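Trans-2-enoyl-CoA reductase (Treponema denticola ATCC 35405, PDB 4GGO) catalyses the NADH-dependent reduction of the carbon-carbon double bond of trans-2-enoyl-CoA substrates such as crotonyl-CoA in bacterial fatty acid synthesis. Local coordinates at residues A121-D124 with E125-A128; G207-W210 with E211-K215; T259-R262 with L263-N267. All blocks are in the same frame, centred on the assembly; numbering follows the deposited sequence.

In the fold
The three contacts come in series along the catalytic region, each local to a helix packed on the parallel Rossmann-type sheet. Contact 1 starts helix 124-136, after strand 114-118; contact 2 is the first turns of helix 208-219, before strand 227-233; contact 3 closes helix 248-266, before strand 270-276. Centre to centre, contacts 1 and 2 lie about 11 Å apart, contacts 2 and 3 about 10 Å, and contacts 1 and 3, which do not touch, about 21 Å. The middle helix joins its neighbours by salt bridges: Lys127-Asp209 and Asp124-Arg212 to contact 1, Glu211-Arg262 to contact 3. Because contact 1 holds Ala121 of the NAD(+) site, the first two tie that helix beside a cofactor-site loop.

Contact 1: A121-D124 with E125-A128; sequences AFSD and EIKA
Ser123 is the N-cap of helix 124-136 in the Rossmann-type domain, and its side chain takes the capping bond from Ile126: N donates to OG over 3.3 Å, weak in length but fairly straight at the hydrogen (162°). The stronger polar partner of this hydroxyl is Asp120 O, in the NAD(+)-binding pair Asp120 and Ala121. Ile126 also sets CG1 3.4 Å from Ser123 OG and packs CG2 against Ala121 CA.

The following amides are served by the backbone. Lys127 N reaches Ser123 O in a weak bond, while Ala128 N donates to Asp124 O at 2.9 Å. Asp124 N is satisfied by a water that accepts from it at 3.1 Å and donates to Glu125 OE1 at 2.6 Å. The Glu125 chain bends back on itself and folds its carboxylate over Ser123 CB, placing OE1 beside this water.

Both Asp124 carboxylate oxygens have partners on helix 208-219, OD2 in a salt bridge to Arg212 and OD1 in a hydrogen bond to Gln216. Lys127 is extended until a final bend at chi4 (61°) brings its ammonium group back to the loop. Besides its salt bridge to Asp209 and a cation-pi contact with Trp213, that group secures the carbonyl two residues before the cap, which also takes a weak bond from Trp213 NE1: Lys127 NZ donates to Ala121 O at 2.9 Å, lying 16° from the carbonyl plane.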
loop_
_atom_site.group_PDB
_atom_site.type_symbol
_atom_site.label_atom_id
_atom_site.label_comp_id
_atom_site.label_asym_id
_atom_site.label_seq_id
_atom_site.Cartn_x
_atom_site.Cartn_y
_atom_site.Cartn_z
ATOM N N ALA A 121 6.289 -13.911 -0.401
ATOM C CA ALA A 121 4.947 -14.221 -0.891
ATOM C C ALA A 121 4.941 -14.652 -2.356
ATOM O O ALA A 121 3.943 -15.172 -2.854
ATOM C CB ALA A 121 4.021 -13.028 -0.685
ATOM N N PHE A 122 6.056 -14.426 -3.041
ATOM C CA PHE A 122 6.203 -14.840 -4.431
ATOM C C PHE A 122 6.548 -16.323 -4.517
ATOM O O PHE A 122 6.515 -16.915 -5.596
ATOM C CB PHE A 122 7.292 -14.014 -5.117
ATOM C CG PHE A 122 6.930 -12.566 -5.304
ATOM C CD1 PHE A 122 5.643 -12.201 -5.656
ATOM C CD2 PHE A 122 7.877 -11.571 -5.125
ATOM C CE1 PHE A 122 5.305 -10.873 -5.832
ATOM C CE2 PHE A 122 7.545 -10.239 -5.299
ATOM C CZ PHE A 122 6.256 -9.890 -5.652
ATOM N N SER A 123 6.873 -16.919 -3.374
ATOM C CA SER A 123 7.306 -18.313 -3.327
ATOM C C SER A 123 6.141 -19.272 -3.118
ATOM O O SER A 123 5.142 -18.923 -2.489
ATOM C CB SER A 123 8.347 -18.517 -2.227
ATOM O OG SER A 123 7.762 -18.463 -0.941
ATOM N N ASP A 124 6.270 -20.480 -3.658
ATOM C CA ASP A 124 5.248 -21.508 -3.486
ATOM C C ASP A 124 5.245 -22.059 -2.062
ATOM O O ASP A 124 4.241 -22.609 -1.607
ATOM C CB ASP A 124 5.443 -22.647 -4.489
ATOM C CG ASP A 124 5.048 -22.258 -5.902
ATOM O OD1 ASP A 124 4.158 -21.394 -6.058
ATOM O OD2 ASP A 124 5.624 -22.819 -6.857
ATOM N N GLU A 125 6.369 -21.913 -1.365
ATOM C CA GLU A 125 6.479 -22.375 0.014
ATOM C C GLU A 125 5.547 -21.580 0.918
ATOM O O GLU A 125 4.826 -22.148 1.738
ATOM C CB GLU A 125 7.917 -22.247 0.522
ATOM C CG GLU A 125 8.977 -22.765 -0.434
ATOM C CD GLU A 125 9.524 -21.678 -1.339
ATOM O OE1 GLU A 125 9.121 -21.626 -2.520
ATOM O OE2 GLU A 125 10.360 -20.878 -0.868
ATOM N N ILE A 126 5.570 -20.259 0.762
ATOM C CA ILE A 126 4.718 -19.377 1.551
ATOM C C ILE A 126 3.244 -19.606 1.228
ATOM O O ILE A 126 2.397 -19.609 2.124
ATOM C CB ILE A 126 5.104 -17.897 1.350
ATOM C CG1 ILE A 126 6.444 -17.613 2.031
ATOM C CG2 ILE A 126 4.031 -16.973 1.903
ATOM C CD1 ILE A 126 6.491 -18.042 3.482
ATOM N N LYS A 127 2.944 -19.814 -0.050
ATOM C CA LYS A 127 1.588 -20.157 -0.464
ATOM C C LYS A 127 1.141 -21.464 0.186
ATOM O O LYS A 127 -0.017 -21.606 0.583
ATOM C CB LYS A 127 1.494 -20.264 -1.988
ATOM C CG LYS A 127 1.583 -18.928 -2.716
ATOM C CD LYS A 127 1.472 -19.116 -4.223
ATOM C CE LYS A 127 1.498 -17.783 -4.957
ATOM N NZ LYS A 127 2.766 -17.033 -4.730
ATOM N N ALA A 128 2.068 -22.410 0.299
ATOM C CA ALA A 128 1.778 -23.698 0.919
ATOM C C ALA A 128 1.459 -23.537 2.403
ATOM O O ALA A 128 0.570 -24.206 2.929
ATOM C CB ALA A 128 2.946 -24.658 0.725
HETATM O O HOH W 1 8.947 -21.096 -5.089
#

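Contact 2: G207-W210 with E211-K215; sequences GEDW and ERWIK
Helix 208-219 of the Rossmann-type catalytic region begins here, with Gly207 at its N-cap and two tryptophans on its first turns, each beside a residue four positions away. The helical i to i+4 ladder runs without a break: Glu211 N donates to Gly207 O at 3.1 Å, Arg212 N to Glu208 O at 3.0 Å, Trp213 N to Asp209 O at 2.8 Å and Ile214 N to Trp210 O at 3.1 Å.

Asp209 and Trp213 run alongside each other in the same direction. The carboxylate stands almost upright against the indole, their planes 79° apart, and OD2 comes within 3.2 Å of Trp213 CD1. The Asp209 backbone O approaches the same CD1 at 3.1 Å, from the edge of the ring and near its plane. Asp209 has CG anti to its own N (chi1 -177°), which leads the carboxylate along the helix wall to the pyrrole side of that indole.

Trp210 and Ile214 also lie side by side, pointing the same way, with Ile214 CG1 3.9 Å from Trp210 CD1 at an oblique approach. The Trp210 indole then reaches helix 248-266 at Leu256 and Ala260, and its NE1 is hydrogen-bonded to Thr229 OG1 on strand 227-233.

The buried Asp209 carboxylate is held at both oxygens, OD1 by the salt bridge to Lys127 and OD2 by the hydroxyl of Tyr146. Nearby positive charge would be expected to favour its ionised form, while the two bonds, with the indole alongside, would be expected to restrict its rotation.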
loop_
_atom_site.group_PDB
_atom_site.type_symbol
_atom_site.label_atom_id
_atom_site.label_comp_id
_atom_site.label_asym_id
_atom_site.label_seq_id
_atom_site.Cartn_x
_atom_site.Cartn_y
_atom_site.Cartn_z
ATOM N N GLY A 207 0.412 -8.815 -12.750
ATOM C CA GLY A 207 -0.538 -9.630 -12.013
ATOM C C GLY A 207 -0.275 -11.127 -12.031
ATOM O O GLY A 207 -1.181 -11.918 -11.768
ATOM N N GLU A 208 0.959 -11.522 -12.329
ATOM C CA GLU A 208 1.299 -12.944 -12.386
ATOM C C GLU A 208 1.158 -13.644 -11.035
ATOM O O GLU A 208 0.488 -14.672 -10.930
ATOM C CB GLU A 208 2.708 -13.157 -12.947
ATOM C CG GLU A 208 2.820 -12.935 -14.448
ATOM C CD GLU A 208 4.114 -13.483 -15.025
ATOM O OE1 GLU A 208 5.009 -13.858 -14.237
ATOM O OE2 GLU A 208 4.230 -13.545 -16.267
ATOM N N ASP A 209 1.787 -13.087 -10.006
ATOM C CA ASP A 209 1.754 -13.695 -8.680
ATOM C C ASP A 209 0.349 -13.677 -8.092
ATOM O O ASP A 209 -0.061 -14.615 -7.408
ATOM C CB ASP A 209 2.719 -12.987 -7.732
ATOM C CG ASP A 209 2.770 -13.640 -6.365
ATOM O OD1 ASP A 209 3.030 -14.860 -6.297
ATOM O OD2 ASP A 209 2.539 -12.934 -5.360
ATOM N N TRP A 210 -0.378 -12.597 -8.359
ATOM C CA TRP A 210 -1.756 -12.451 -7.909
ATOM C C TRP A 210 -2.601 -13.606 -8.433
ATOM O O TRP A 210 -3.297 -14.277 -7.670
ATOM C CB TRP A 210 -2.322 -11.120 -8.407
ATOM C CG TRP A 210 -3.739 -10.852 -8.011
ATOM C CD1 TRP A 210 -4.421 -11.394 -6.961
ATOM C CD2 TRP A 210 -4.653 -9.965 -8.668
ATOM N NE1 TRP A 210 -5.703 -10.901 -6.924
ATOM C CE2 TRP A 210 -5.871 -10.023 -7.962
ATOM C CE3 TRP A 210 -4.559 -9.132 -9.786
ATOM C CZ2 TRP A 210 -6.985 -9.275 -8.335
ATOM C CZ3 TRP A 210 -5.668 -8.390 -10.156
ATOM C CH2 TRP A 210 -6.864 -8.467 -9.432
ATOM N N GLU A 211 -2.524 -13.833 -9.739
ATOM C CA GLU A 211 -3.273 -14.903 -10.382
ATOM C C GLU A 211 -2.812 -16.266 -9.873
ATOM O O GLU A 211 -3.610 -17.193 -9.743
ATOM C CB GLU A 211 -3.118 -14.819 -11.903
ATOM C CG GLU A 211 -4.067 -15.718 -12.678
ATOM C CD GLU A 211 -3.982 -15.499 -14.176
ATOM O OE1 GLU A 211 -2.904 -15.095 -14.659
ATOM O OE2 GLU A 211 -4.997 -15.721 -14.870
ATOM N N ARG A 212 -1.521 -16.377 -9.578
ATOM C CA ARG A 212 -0.965 -17.618 -9.053
ATOM C C ARG A 212 -1.529 -17.906 -7.666
ATOM O O ARG A 212 -1.855 -19.050 -7.347
ATOM C CB ARG A 212 0.563 -17.550 -9.007
ATOM C CG ARG A 212 1.239 -18.902 -8.826
ATOM C CD ARG A 212 2.751 -18.758 -8.744
ATOM N NE ARG A 212 3.429 -20.049 -8.654
ATOM C CZ ARG A 212 4.005 -20.665 -9.681
ATOM N NH1 ARG A 212 3.995 -20.107 -10.884
ATOM N NH2 ARG A 212 4.600 -21.837 -9.504
ATOM N N TRP A 213 -1.644 -16.864 -6.847
ATOM C CA TRP A 213 -2.245 -16.989 -5.523
ATOM C C TRP A 213 -3.686 -17.476 -5.624
ATOM O O TRP A 213 -4.090 -18.395 -4.913
ATOM C CB TRP A 213 -2.206 -15.653 -4.777
ATOM C CG TRP A 213 -0.964 -15.431 -3.970
ATOM C CD1 TRP A 213 0.138 -14.715 -4.339
ATOM C CD2 TRP A 213 -0.698 -15.925 -2.652
ATOM N NE1 TRP A 213 1.076 -14.735 -3.333
ATOM C CE2 TRP A 213 0.586 -15.471 -2.286
ATOM C CE3 TRP A 213 -1.419 -16.710 -1.747
ATOM C CZ2 TRP A 213 1.162 -15.776 -1.054
ATOM C CZ3 TRP A 213 -0.846 -17.008 -0.524
ATOM C CH2 TRP A 213 0.431 -16.542 -0.189
ATOM N N ILE A 214 -4.453 -16.858 -6.518
ATOM C CA ILE A 214 -5.864 -17.189 -6.681
ATOM C C ILE A 214 -6.072 -18.607 -7.212
ATOM O O ILE A 214 -6.875 -19.365 -6.668
ATOM C CB ILE A 214 -6.577 -16.186 -7.611
ATOM C CG1 ILE A 214 -6.466 -14.766 -7.049
ATOM C CG2 ILE A 214 -8.035 -16.573 -7.800
ATOM C CD1 ILE A 214 -7.027 -14.617 -5.651
ATOM N N LYS A 215 -5.345 -18.959 -8.269
ATOM C CA LYS A 215 -5.483 -20.275 -8.891
ATOM C C LYS A 215 -5.128 -21.418 -7.939
ATOM O O LYS A 215 -5.770 -22.468 -7.959
ATOM C CB LYS A 215 -4.643 -20.364 -10.170
ATOM C CG LYS A 215 -5.155 -19.492 -11.308
ATOM C CD LYS A 215 -4.235 -19.557 -12.518
ATOM C CE LYS A 215 -4.274 -20.925 -13.177
ATOM N NZ LYS A 215 -5.615 -21.225 -13.753
#

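Contact 3: T259-R262 with L263-N267; sequences TAHR and LNKEN
The imidazole of His261 carries the Lys265 ammonium group over one face: NZ stands 3.1 Å above the ring plane, offset toward the rim, and its nearest ring atom is His261 NE2. Lys265 CE lies 3.5 Å from His261 CE1. The lysine chain turns at chi3 (-114°) and again at chi4 (56°), and these two bends bring its end back over the histidine one turn earlier. From there Lys265 NZ also donates weakly to His261 O, at 3.2 Å.

The guanidinium of Arg262 has Glu266 OE2 at its edge, near its plane, with the carboxylate turned 59° from it. The two side chains run in the same direction, and the closest touch is through the aliphatic part, Arg262 CG to Glu266 OE2 at 3.3 Å. Arg262 NE lies 4.4 Å from that oxygen, beyond a salt bridge. The strong partner of Arg262 is instead Glu211 of helix 208-219.

On the buried side, Leu263 N donates to Thr259 O at 2.8 Å, while Leu263 CG is 3.2 Å from Thr259 O. Leu263 and Ala260 both pack on Trp210, and Asn264 OD1 accepts from Ala272 N of strand 270-276, tying the helix end to the strand that follows it. The next ladder bond, Asn264 N to Ala260 O, is weak, but near the end of the helix Glu266 N donates to Arg262 O in an ordinary one.

This is the C-terminal end of helix 248-266, at the surface of the catalytic region. Glu266 OE2 touches Arg262 CG without forming a salt bridge, because Arg262 NH2 pairs with Glu211 OE1, and Lys265 NZ sits over the imidazole. A protonated His261 would probably be disfavoured by the ammonium group above it.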
loop_
_atom_site.group_PDB
_atom_site.type_symbol
_atom_site.label_atom_id
_atom_site.label_comp_id
_atom_site.label_asym_id
_atom_site.label_seq_id
_atom_site.Cartn_x
_atom_site.Cartn_y
_atom_site.Cartn_z
ATOM N N THR A 259 -5.183 -9.040 -15.949
ATOM C CA THR A 259 -5.202 -10.176 -15.034
ATOM C C THR A 259 -6.518 -10.255 -14.264
ATOM O O THR A 259 -7.135 -11.318 -14.190
ATOM C CB THR A 259 -4.018 -10.129 -14.048
ATOM O OG1 THR A 259 -2.787 -10.266 -14.769
ATOM C CG2 THR A 259 -4.127 -11.253 -13.029
ATOM N N ALA A 260 -6.947 -9.127 -13.700
ATOM C CA ALA A 260 -8.217 -9.053 -12.980
ATOM C C ALA A 260 -9.354 -9.434 -13.909
ATOM O O ALA A 260 -10.371 -9.985 -13.489
ATOM C CB ALA A 260 -8.437 -7.651 -12.438
ATOM N N HIS A 261 -9.159 -9.126 -15.183
ATOM C CA HIS A 261 -10.132 -9.411 -16.217
ATOM C C HIS A 261 -10.189 -10.910 -16.493
ATOM O O HIS A 261 -11.268 -11.498 -16.564
ATOM C CB HIS A 261 -9.748 -8.650 -17.483
ATOM C CG HIS A 261 -10.793 -8.678 -18.551
ATOM N ND1 HIS A 261 -10.529 -9.103 -19.835
ATOM C CD2 HIS A 261 -12.096 -8.321 -18.532
ATOM C CE1 HIS A 261 -11.630 -9.013 -20.559
ATOM N NE2 HIS A 261 -12.595 -8.538 -19.795
ATOM N N ARG A 262 -9.018 -11.523 -16.643
ATOM C CA ARG A 262 -8.930 -12.956 -16.902
ATOM C C ARG A 262 -9.401 -13.768 -15.695
ATOM O O ARG A 262 -10.006 -14.830 -15.849
ATOM C CB ARG A 262 -7.499 -13.341 -17.290
ATOM C CG ARG A 262 -7.308 -14.820 -17.584
ATOM C CD ARG A 262 -6.017 -15.089 -18.352
ATOM N NE ARG A 262 -4.818 -14.879 -17.545
ATOM C CZ ARG A 262 -4.056 -13.791 -17.602
ATOM N NH1 ARG A 262 -4.366 -12.801 -18.431
ATOM N NH2 ARG A 262 -2.980 -13.690 -16.832
ATOM N N LEU A 263 -9.124 -13.257 -14.499
ATOM C CA LEU A 263 -9.567 -13.894 -13.262
ATOM C C LEU A 263 -11.087 -14.049 -13.214
ATOM O O LEU A 263 -11.602 -15.095 -12.818
ATOM C CB LEU A 263 -9.088 -13.096 -12.047
ATOM C CG LEU A 263 -7.617 -13.223 -11.646
ATOM C CD1 LEU A 263 -7.303 -12.307 -10.472
ATOM C CD2 LEU A 263 -7.278 -14.667 -11.307
ATOM N N ASN A 264 -11.796 -13.000 -13.622
ATOM C CA ASN A 264 -13.256 -13.005 -13.627
ATOM C C ASN A 264 -13.825 -13.971 -14.656
ATOM O O ASN A 264 -14.889 -14.558 -14.459
ATOM C CB ASN A 264 -13.787 -11.596 -13.897
ATOM C CG ASN A 264 -13.562 -10.657 -12.733
ATOM O OD1 ASN A 264 -13.930 -10.961 -11.598
ATOM N ND2 ASN A 264 -12.944 -9.513 -13.005
ATOM N N LYS A 265 -13.099 -14.130 -15.755
ATOM C CA LYS A 265 -13.539 -14.966 -16.863
ATOM C C LYS A 265 -13.496 -16.453 -16.524
ATOM O O LYS A 265 -14.415 -17.201 -16.859
ATOM C CB LYS A 265 -12.675 -14.684 -18.093
ATOM C CG LYS A 265 -13.473 -14.310 -19.324
ATOM C CD LYS A 265 -12.625 -13.559 -20.330
ATOM C CE LYS A 265 -13.128 -12.149 -20.459
ATOM N NZ LYS A 265 -13.133 -11.526 -19.107
ATOM N N GLU A 266 -12.430 -16.870 -15.850
ATOM C CA GLU A 266 -12.185 -18.281 -15.567
ATOM C C GLU A 266 -12.813 -18.724 -14.248
ATOM O O GLU A 266 -12.988 -19.918 -14.000
ATOM C CB GLU A 266 -10.678 -18.550 -15.573
ATOM C CG GLU A 266 -10.005 -18.123 -16.873
ATOM C CD GLU A 266 -8.494 -18.245 -16.832
ATOM O OE1 GLU A 266 -7.945 -18.509 -15.741
ATOM O OE2 GLU A 266 -7.857 -18.073 -17.893
ATOM N N ASN A 267 -13.146 -17.754 -13.401
ATOM C CA ASN A 267 -13.841 -18.040 -12.152
ATOM C C ASN A 267 -15.138 -17.242 -12.054
ATOM O O ASN A 267 -15.154 -16.149 -11.496
ATOM C CB ASN A 267 -12.960 -17.726 -10.937
ATOM C CG ASN A 267 -11.548 -18.280 -11.061
ATOM O OD1 ASN A 267 -10.913 -18.173 -12.107
ATOM N ND2 ASN A 267 -11.047 -18.860 -9.978
#